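Local coordinates for protein pullulanase (Klebsiella oxytoca, PDB 2YOC) that hydrolyses alpha-1,6-glucosidic bonds in pullulan and related alpha-dextrins, as a glycosyl hydrolase exported by a type 2 secretion system, at residues V22-D27 with D257-S262; I414-I419 with I860-Q865; D722-S727 with V814-S819. All blocks are in the same frame, centred on the assembly; numbering follows the deposited sequence.

Interaction 1 of 3, residues V22-D27 with D257-S262; sequences VVRLPD and DGILIS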
# COMPACT_ATOMS: atom_id res chain seq x y z
N VAL B 22 -33.53 -19.33 -54.24
CA VAL B 22 -32.59 -20.44 -54.18
C VAL B 22 -31.21 -19.91 -53.90
O VAL B 22 -30.76 -18.98 -54.58
CB VAL B 22 -32.65 -21.35 -55.43
CG1 VAL B 22 -31.33 -22.10 -55.66
CG2 VAL B 22 -33.81 -22.33 -55.31
N VAL B 23 -30.53 -20.49 -52.90
CA VAL B 23 -29.16 -20.13 -52.58
C VAL B 23 -28.24 -20.76 -53.62
O VAL B 23 -28.36 -21.95 -53.92
CB VAL B 23 -28.78 -20.43 -51.11
CG1 VAL B 23 -27.29 -20.19 -50.85
CG2 VAL B 23 -29.62 -19.58 -50.16
N ARG B 24 -27.41 -19.94 -54.25
CA ARG B 24 -26.51 -20.38 -55.30
C ARG B 24 -25.13 -19.73 -55.22
O ARG B 24 -24.95 -18.68 -54.58
CB ARG B 24 -27.15 -20.19 -56.70
CG ARG B 24 -27.82 -18.84 -56.94
CD ARG B 24 -28.06 -18.60 -58.41
NE ARG B 24 -26.89 -18.10 -59.14
CZ ARG B 24 -26.59 -16.81 -59.27
NH1 ARG B 24 -27.35 -15.88 -58.69
NH2 ARG B 24 -25.53 -16.44 -59.97
N LEU B 25 -24.14 -20.37 -55.85
CA LEU B 25 -22.74 -19.93 -55.91
C LEU B 25 -22.60 -18.69 -56.83
O LEU B 25 -23.48 -18.51 -57.67
CB LEU B 25 -21.90 -21.11 -56.45
CG LEU B 25 -21.10 -21.94 -55.44
CD1 LEU B 25 -22.00 -22.73 -54.54
CD2 LEU B 25 -20.18 -22.90 -56.13
N PRO B 26 -21.53 -17.84 -56.75
CA PRO B 26 -21.42 -16.70 -57.69
C PRO B 26 -21.39 -17.11 -59.17
O PRO B 26 -20.86 -18.18 -59.46
CB PRO B 26 -20.10 -16.01 -57.28
CG PRO B 26 -19.32 -17.05 -56.57
CD PRO B 26 -20.37 -17.87 -55.84
N ASP B 27 -22.01 -16.30 -60.08
CA ASP B 27 -22.04 -16.63 -61.52
C ASP B 27 -20.67 -16.47 -62.19
O ASP B 27 -20.41 -15.51 -62.91
CB ASP B 27 -23.18 -15.91 -62.29
CG ASP B 27 -23.46 -16.46 -63.69
OD1 ASP B 27 -23.02 -17.60 -64.00
OD2 ASP B 27 -24.17 -15.77 -64.46
N ASP B 257 -30.57 -11.79 -53.57
CA ASP B 257 -30.63 -12.56 -54.81
C ASP B 257 -30.30 -14.04 -54.61
O ASP B 257 -30.54 -14.86 -55.51
CB ASP B 257 -29.71 -11.92 -55.88
CG ASP B 257 -28.25 -11.76 -55.47
OD1 ASP B 257 -27.62 -12.77 -55.12
OD2 ASP B 257 -27.74 -10.61 -55.52
N GLY B 258 -29.76 -14.38 -53.45
CA GLY B 258 -29.42 -15.76 -53.12
C GLY B 258 -27.98 -16.15 -53.35
O GLY B 258 -27.65 -17.33 -53.36
N ILE B 259 -27.09 -15.17 -53.54
CA ILE B 259 -25.69 -15.54 -53.68
C ILE B 259 -25.11 -15.73 -52.29
O ILE B 259 -25.30 -14.89 -51.39
CB ILE B 259 -24.87 -14.71 -54.69
CG1 ILE B 259 -25.45 -14.88 -56.11
CG2 ILE B 259 -23.38 -15.13 -54.67
CD1 ILE B 259 -25.01 -13.86 -57.07
N LEU B 260 -24.53 -16.92 -52.09
CA LEU B 260 -23.95 -17.36 -50.84
C LEU B 260 -22.90 -16.39 -50.35
O LEU B 260 -21.99 -16.01 -51.10
CB LEU B 260 -23.31 -18.74 -51.04
CG LEU B 260 -22.61 -19.32 -49.83
CD1 LEU B 260 -23.36 -20.50 -49.31
CD2 LEU B 260 -21.17 -19.64 -50.15
N ILE B 261 -23.04 -16.01 -49.07
CA ILE B 261 -22.06 -15.16 -48.41
C ILE B 261 -21.22 -16.13 -47.58
O ILE B 261 -20.01 -16.25 -47.80
CB ILE B 261 -22.71 -14.01 -47.56
CG1 ILE B 261 -23.85 -13.28 -48.31
CG2 ILE B 261 -21.65 -13.01 -47.08
CD1 ILE B 261 -24.71 -12.33 -47.45
N SER B 262 -21.91 -16.90 -46.69
CA SER B 262 -21.32 -17.84 -45.74
C SER B 262 -22.15 -19.11 -45.55
O SER B 262 -23.39 -19.07 -45.57
CB SER B 262 -21.13 -17.14 -44.39
OG SER B 262 -19.91 -17.50 -43.77
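Arg-24 and Ile-259 meet both through their backbones and through their side chains. The guanidinium of Arg-24 lies with one face against Ile-259 CG1, and the two side chains cross obliquely. Arg-24 NH1 is 3.4 Å from Ile-259 CG1, and Ile-259 CD1 lies almost as near to the same nitrogen. CG of Arg-24 sits between its backbone N and carbonyl carbon (chi1 47°). The chain bends at chi3 (-82°), which turns NE aside. The other branch of Ile-259, CG2, points to Pro-26, with 4.2 Å between Ile-259 CG2 and Pro-26 CD.

The backbones form a single beta bridge between Arg-24 and Ile-259. Arg-24 N donates to Gly-258 O at 2.8 Å, and Leu-260 N donates to Arg-24 O at 3.1 Å. Both bonds are nearly straight. Gly-258 O also receives a CA-H...O contact from Val-23 CA, at 3.3 Å. Asp-257 OD1 accepts from Ile-259 N at 2.9 Å, an Asx turn just before the bridge.

Val-23 and Leu-260 meet more loosely, with Val-23 CG1 4.2 Å from Leu-260 CD1. Both also pack on Phe-204 and Ile-252, and the backbones of Val-23 and Phe-204 are hydrogen-bonded. The contact thus joins the N-terminal segment to the turn between strands 248-254 and 260-267, in the Pullulanase N2 domain.

Arg-24 NH1 is 4.7 Å from Asp-257 OD1, too far for a salt bridge. The opposite charges may still attract weakly. The specific polar hold across the contact is therefore the pair of backbone bonds, while the arginine adds mainly apolar contact through its flat face.

Interaction 2 of 3, residues I414-I419 with I860-Q865; sequences IHESHI and IAFDQQ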
# COMPACT_ATOMS: atom_id res chain seq x y z
N ILE B 414 -1.10 -36.73 3.85
CA ILE B 414 -1.07 -37.44 2.55
C ILE B 414 0.32 -37.78 2.05
O ILE B 414 1.22 -36.94 2.11
CB ILE B 414 -1.88 -36.68 1.45
CG1 ILE B 414 -3.21 -36.16 1.98
CG2 ILE B 414 -2.11 -37.56 0.24
CD1 ILE B 414 -3.82 -35.06 1.12
N HIS B 415 0.46 -39.01 1.51
CA HIS B 415 1.63 -39.62 0.90
C HIS B 415 1.18 -39.99 -0.51
O HIS B 415 0.43 -40.95 -0.68
CB HIS B 415 2.03 -40.89 1.68
CG HIS B 415 3.43 -41.36 1.44
ND1 HIS B 415 4.52 -40.70 2.00
CD2 HIS B 415 3.89 -42.42 0.72
CE1 HIS B 415 5.59 -41.37 1.61
NE2 HIS B 415 5.27 -42.41 0.85
N GLU B 416 1.57 -39.19 -1.50
CA GLU B 416 1.19 -39.36 -2.91
C GLU B 416 2.10 -40.38 -3.57
O GLU B 416 3.26 -40.09 -3.91
CB GLU B 416 1.23 -38.01 -3.63
CG GLU B 416 0.78 -38.03 -5.07
CD GLU B 416 1.32 -36.89 -5.92
OE1 GLU B 416 2.56 -36.72 -5.99
OE2 GLU B 416 0.49 -36.19 -6.55
N SER B 417 1.56 -41.57 -3.79
CA SER B 417 2.25 -42.74 -4.35
C SER B 417 1.78 -43.13 -5.78
O SER B 417 0.72 -42.67 -6.23
CB SER B 417 2.08 -43.92 -3.39
OG SER B 417 1.86 -43.46 -2.06
N HIS B 418 2.60 -43.97 -6.48
CA HIS B 418 2.37 -44.51 -7.83
C HIS B 418 2.67 -46.01 -7.78
O HIS B 418 3.66 -46.41 -7.15
CB HIS B 418 3.27 -43.79 -8.86
CG HIS B 418 3.12 -44.25 -10.29
ND1 HIS B 418 3.76 -45.39 -10.75
CD2 HIS B 418 2.45 -43.68 -11.32
CE1 HIS B 418 3.44 -45.48 -12.03
NE2 HIS B 418 2.66 -44.48 -12.42
N ILE B 419 1.82 -46.85 -8.43
CA ILE B 419 1.92 -48.32 -8.41
C ILE B 419 3.28 -48.90 -8.79
O ILE B 419 3.75 -49.83 -8.13
CB ILE B 419 0.69 -49.02 -9.07
CG1 ILE B 419 -0.67 -48.55 -8.47
CG2 ILE B 419 0.80 -50.55 -9.08
CD1 ILE B 419 -0.84 -48.61 -6.97
N ILE B 860 -3.84 -28.79 5.47
CA ILE B 860 -3.66 -30.22 5.24
C ILE B 860 -2.26 -30.52 4.67
O ILE B 860 -1.81 -29.89 3.71
CB ILE B 860 -4.82 -30.80 4.42
CG1 ILE B 860 -6.12 -30.74 5.28
CG2 ILE B 860 -4.52 -32.23 3.91
CD1 ILE B 860 -7.42 -30.89 4.55
N ALA B 861 -1.54 -31.43 5.32
CA ALA B 861 -0.20 -31.84 4.96
C ALA B 861 -0.24 -32.85 3.83
O ALA B 861 -0.89 -33.88 3.94
CB ALA B 861 0.50 -32.44 6.17
N PHE B 862 0.43 -32.52 2.74
CA PHE B 862 0.57 -33.35 1.55
C PHE B 862 2.04 -33.41 1.22
O PHE B 862 2.77 -32.43 1.38
CB PHE B 862 -0.17 -32.71 0.38
CG PHE B 862 -0.12 -33.43 -0.96
CD1 PHE B 862 0.99 -33.31 -1.79
CD2 PHE B 862 -1.22 -34.14 -1.43
CE1 PHE B 862 1.02 -33.95 -3.02
CE2 PHE B 862 -1.17 -34.78 -2.66
CZ PHE B 862 -0.06 -34.68 -3.45
N ASP B 863 2.45 -34.56 0.73
CA ASP B 863 3.81 -34.79 0.32
C ASP B 863 3.94 -35.95 -0.65
O ASP B 863 3.15 -36.90 -0.63
CB ASP B 863 4.72 -35.01 1.54
CG ASP B 863 6.20 -35.06 1.20
OD1 ASP B 863 6.63 -34.36 0.21
OD2 ASP B 863 6.93 -35.80 1.89
N GLN B 864 4.99 -35.87 -1.49
CA GLN B 864 5.34 -36.85 -2.49
C GLN B 864 5.95 -38.08 -1.83
O GLN B 864 6.78 -37.96 -0.92
CB GLN B 864 6.36 -36.22 -3.45
CG GLN B 864 6.71 -37.13 -4.60
CD GLN B 864 7.78 -36.57 -5.47
OE1 GLN B 864 8.68 -35.84 -5.02
NE2 GLN B 864 7.74 -36.96 -6.73
N GLN B 865 5.58 -39.26 -2.31
CA GLN B 865 6.20 -40.50 -1.85
C GLN B 865 7.71 -40.36 -2.16
O GLN B 865 8.07 -39.93 -3.26
CB GLN B 865 5.59 -41.71 -2.59
CG GLN B 865 6.54 -42.88 -2.83
CD GLN B 865 6.23 -43.65 -4.09
OE1 GLN B 865 5.57 -43.17 -5.02
NE2 GLN B 865 6.76 -44.86 -4.15
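Asp-863 O accepts from Glu-416 N at 2.9 Å, with the N-H pointing almost straight at it (172°). This bond lies in the seam that closes the parallel beta/alpha (TIM) barrel, where the last strand, 860-864, meets the first, 413-417. Ile-414 N donates to Ala-861 O, and Gln-865 N donates to Glu-416 O from above the carbonyl plane. The bond from Asp-863 N to Ile-414 O is weak.

On one face of the sheet, Phe-862 lies across Ile-414 and Glu-416. Its CG is anti to the backbone N (chi1 179°), and the edge of its ring faces Ile-414 and Glu-416. Ile-414 CD1 is 3.8 Å from Phe-862 CD2 and also touches Ile-860 CG2. Glu-416 OE2 lies in the ring plane, 3.5 Å from Phe-862 CZ, and the carboxylate is turned 79° against the ring. The same oxygen bonds to His-821 ND1. Phe-720 packs edge-to-face with Phe-862.

On the other face, Asp-863 bonds to Tyr-937 through OD2, and His-415 extends to Gln-865. Past the strand ends, Gln-865 OE1 takes a weak bond from His-418 N. His-418 ND1 caps Arg-420 N at the start of helix 419-423. Gln-865 CA lies over one face of the His-415 ring, 3.8 Å from its centroid and displaced toward NE2.

Interaction 3 of 3, residues D722-S727 with V814-S819; sequences DRLRDS and VVNYVS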
# COMPACT_ATOMS: atom_id res chain seq x y z
N ASP B 722 -0.15 -23.03 -3.58
CA ASP B 722 1.11 -22.75 -4.25
C ASP B 722 1.89 -21.65 -3.52
O ASP B 722 3.07 -21.45 -3.79
CB ASP B 722 0.85 -22.38 -5.72
CG ASP B 722 -0.24 -21.36 -6.02
OD1 ASP B 722 -1.10 -21.12 -5.14
OD2 ASP B 722 -0.28 -20.86 -7.16
N ARG B 723 1.22 -20.95 -2.58
CA ARG B 723 1.80 -19.85 -1.82
C ARG B 723 2.94 -20.28 -0.94
O ARG B 723 4.04 -19.73 -1.08
CB ARG B 723 0.74 -19.13 -0.99
CG ARG B 723 -0.10 -18.16 -1.79
CD ARG B 723 -1.26 -18.87 -2.39
NE ARG B 723 -2.30 -17.97 -2.82
CZ ARG B 723 -2.78 -17.95 -4.05
NH1 ARG B 723 -2.30 -18.77 -4.97
NH2 ARG B 723 -3.77 -17.13 -4.37
N LEU B 724 2.71 -21.22 -0.01
CA LEU B 724 3.79 -21.68 0.88
C LEU B 724 4.80 -22.45 0.04
O LEU B 724 6.00 -22.24 0.21
CB LEU B 724 3.23 -22.52 2.03
CG LEU B 724 4.21 -23.17 2.99
CD1 LEU B 724 3.70 -23.11 4.41
CD2 LEU B 724 4.47 -24.63 2.61
N ARG B 725 4.30 -23.29 -0.90
CA ARG B 725 5.08 -24.14 -1.79
C ARG B 725 6.22 -23.40 -2.41
O ARG B 725 7.36 -23.79 -2.22
CB ARG B 725 4.19 -24.73 -2.87
CG ARG B 725 4.94 -25.64 -3.81
CD ARG B 725 4.17 -25.79 -5.09
NE ARG B 725 4.24 -24.60 -5.92
CZ ARG B 725 3.39 -24.32 -6.90
NH1 ARG B 725 2.36 -25.11 -7.14
NH2 ARG B 725 3.55 -23.22 -7.63
N ASP B 726 5.91 -22.31 -3.11
CA ASP B 726 6.88 -21.47 -3.80
C ASP B 726 7.81 -20.70 -2.86
O ASP B 726 8.96 -20.45 -3.21
CB ASP B 726 6.16 -20.53 -4.78
CG ASP B 726 5.73 -21.17 -6.10
OD1 ASP B 726 6.12 -22.33 -6.36
OD2 ASP B 726 5.07 -20.50 -6.88
N SER B 727 7.32 -20.34 -1.67
CA SER B 727 8.12 -19.60 -0.70
C SER B 727 9.19 -20.45 -0.09
O SER B 727 10.32 -20.00 0.03
CB SER B 727 7.24 -19.02 0.39
OG SER B 727 6.31 -18.12 -0.21
N VAL B 814 -7.32 -25.86 2.39
CA VAL B 814 -5.93 -25.68 1.90
C VAL B 814 -5.07 -26.94 1.99
O VAL B 814 -4.96 -27.54 3.06
CB VAL B 814 -5.23 -24.52 2.66
CG1 VAL B 814 -3.77 -24.39 2.25
CG2 VAL B 814 -5.94 -23.19 2.45
N VAL B 815 -4.35 -27.27 0.93
CA VAL B 815 -3.40 -28.37 0.95
C VAL B 815 -1.98 -27.81 0.71
O VAL B 815 -1.66 -27.33 -0.39
CB VAL B 815 -3.76 -29.51 -0.04
CG1 VAL B 815 -2.68 -30.58 -0.04
CG2 VAL B 815 -5.12 -30.13 0.30
N ASN B 816 -1.14 -27.82 1.76
CA ASN B 816 0.24 -27.36 1.69
C ASN B 816 1.17 -28.50 1.29
O ASN B 816 0.94 -29.67 1.65
CB ASN B 816 0.68 -26.73 3.02
CG ASN B 816 0.21 -25.31 3.18
OD1 ASN B 816 0.25 -24.49 2.23
ND2 ASN B 816 -0.21 -24.97 4.39
N TYR B 817 2.19 -28.17 0.51
CA TYR B 817 3.15 -29.15 0.02
C TYR B 817 4.43 -28.50 -0.44
O TYR B 817 4.44 -27.30 -0.74
CB TYR B 817 2.53 -30.02 -1.09
CG TYR B 817 2.28 -29.33 -2.41
CD1 TYR B 817 1.40 -28.25 -2.51
CD2 TYR B 817 2.83 -29.83 -3.59
CE1 TYR B 817 1.15 -27.63 -3.74
CE2 TYR B 817 2.57 -29.23 -4.83
CZ TYR B 817 1.71 -28.14 -4.90
OH TYR B 817 1.48 -27.56 -6.14
N VAL B 818 5.51 -29.28 -0.46
CA VAL B 818 6.82 -28.81 -0.93
C VAL B 818 7.42 -29.77 -1.96
O VAL B 818 8.53 -29.56 -2.44
CB VAL B 818 7.80 -28.36 0.20
CG1 VAL B 818 7.45 -26.97 0.71
CG2 VAL B 818 7.86 -29.37 1.35
N SER B 819 6.67 -30.84 -2.27
CA SER B 819 7.03 -31.84 -3.26
C SER B 819 5.76 -32.55 -3.71
O SER B 819 4.83 -32.65 -2.93
CB SER B 819 8.04 -32.84 -2.73
OG SER B 819 9.01 -33.15 -3.72
O HOH W 1 -0.09 -22.01 1.64
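Arg-725 NH1 donates to Tyr-817 OH at 2.8 Å, and the hydroxyl oxygen lies in the guanidinium plane. The two side chains run side by side and point the same way. Arg-725 CG sits over the face of the Tyr-817 ring in a CH-pi contact, 4.3 Å from the ring centroid. Arg-725 CD is closer to the phenol end, 3.4 Å from Tyr-817 CZ. A bend at chi3 (74°) follows, and the guanidinium stands nearly perpendicular to the ring (88°).

Asp-726 holds the same guanidinium in a salt bridge. Asp-726 OD1 accepts from Arg-725 NE and Arg-725 NH2, both at 3.0 Å and from the same face of the carboxylate. Its OD2 also bonds to Tyr-800 OH. Phe-720 packs edge-to-face (T-shaped) with Tyr-817.

Nearby, Leu-724 CB touches Asn-816 OD1, and its CD2 touches Val-818 CG1. A water bonds to Asn-816 OD1 at 2.6 Å and weakly to Leu-724 N. Asn-816 ND2 bonds to Gly-775 O.

This joins helix 722-729 to residues 816-818, on and just beyond Asn-816 of the seventh barrel strand. The salt bridge should partly balance the arginine charge, and the cation probably polarises the phenol.

In the fold
Interactions 2 and 3 belong to the same eight-stranded parallel barrel, with centres about 13 Å apart. Interaction 2 uses strand 860-864 and interaction 3 uses strand 814-816, its neighbour in the barrel. Probable backbone hydrogen bonds join Ile-860 to both Val-814 and Asn-816. Phe-862 also packs on Val-815. Along the chain, interaction 3 is nested within the long loop closed by interaction 2. Interaction 1 is complete before either begins. Its centre is about 63 Å from interaction 2 and about 60 Å from interaction 3. Interaction 2 closes the barrel between its first and last strands, and interaction 3 packs a helix against its seventh. Interaction 1 joins the N-terminal segment to the Pullulanase N2 domain, far from the barrel.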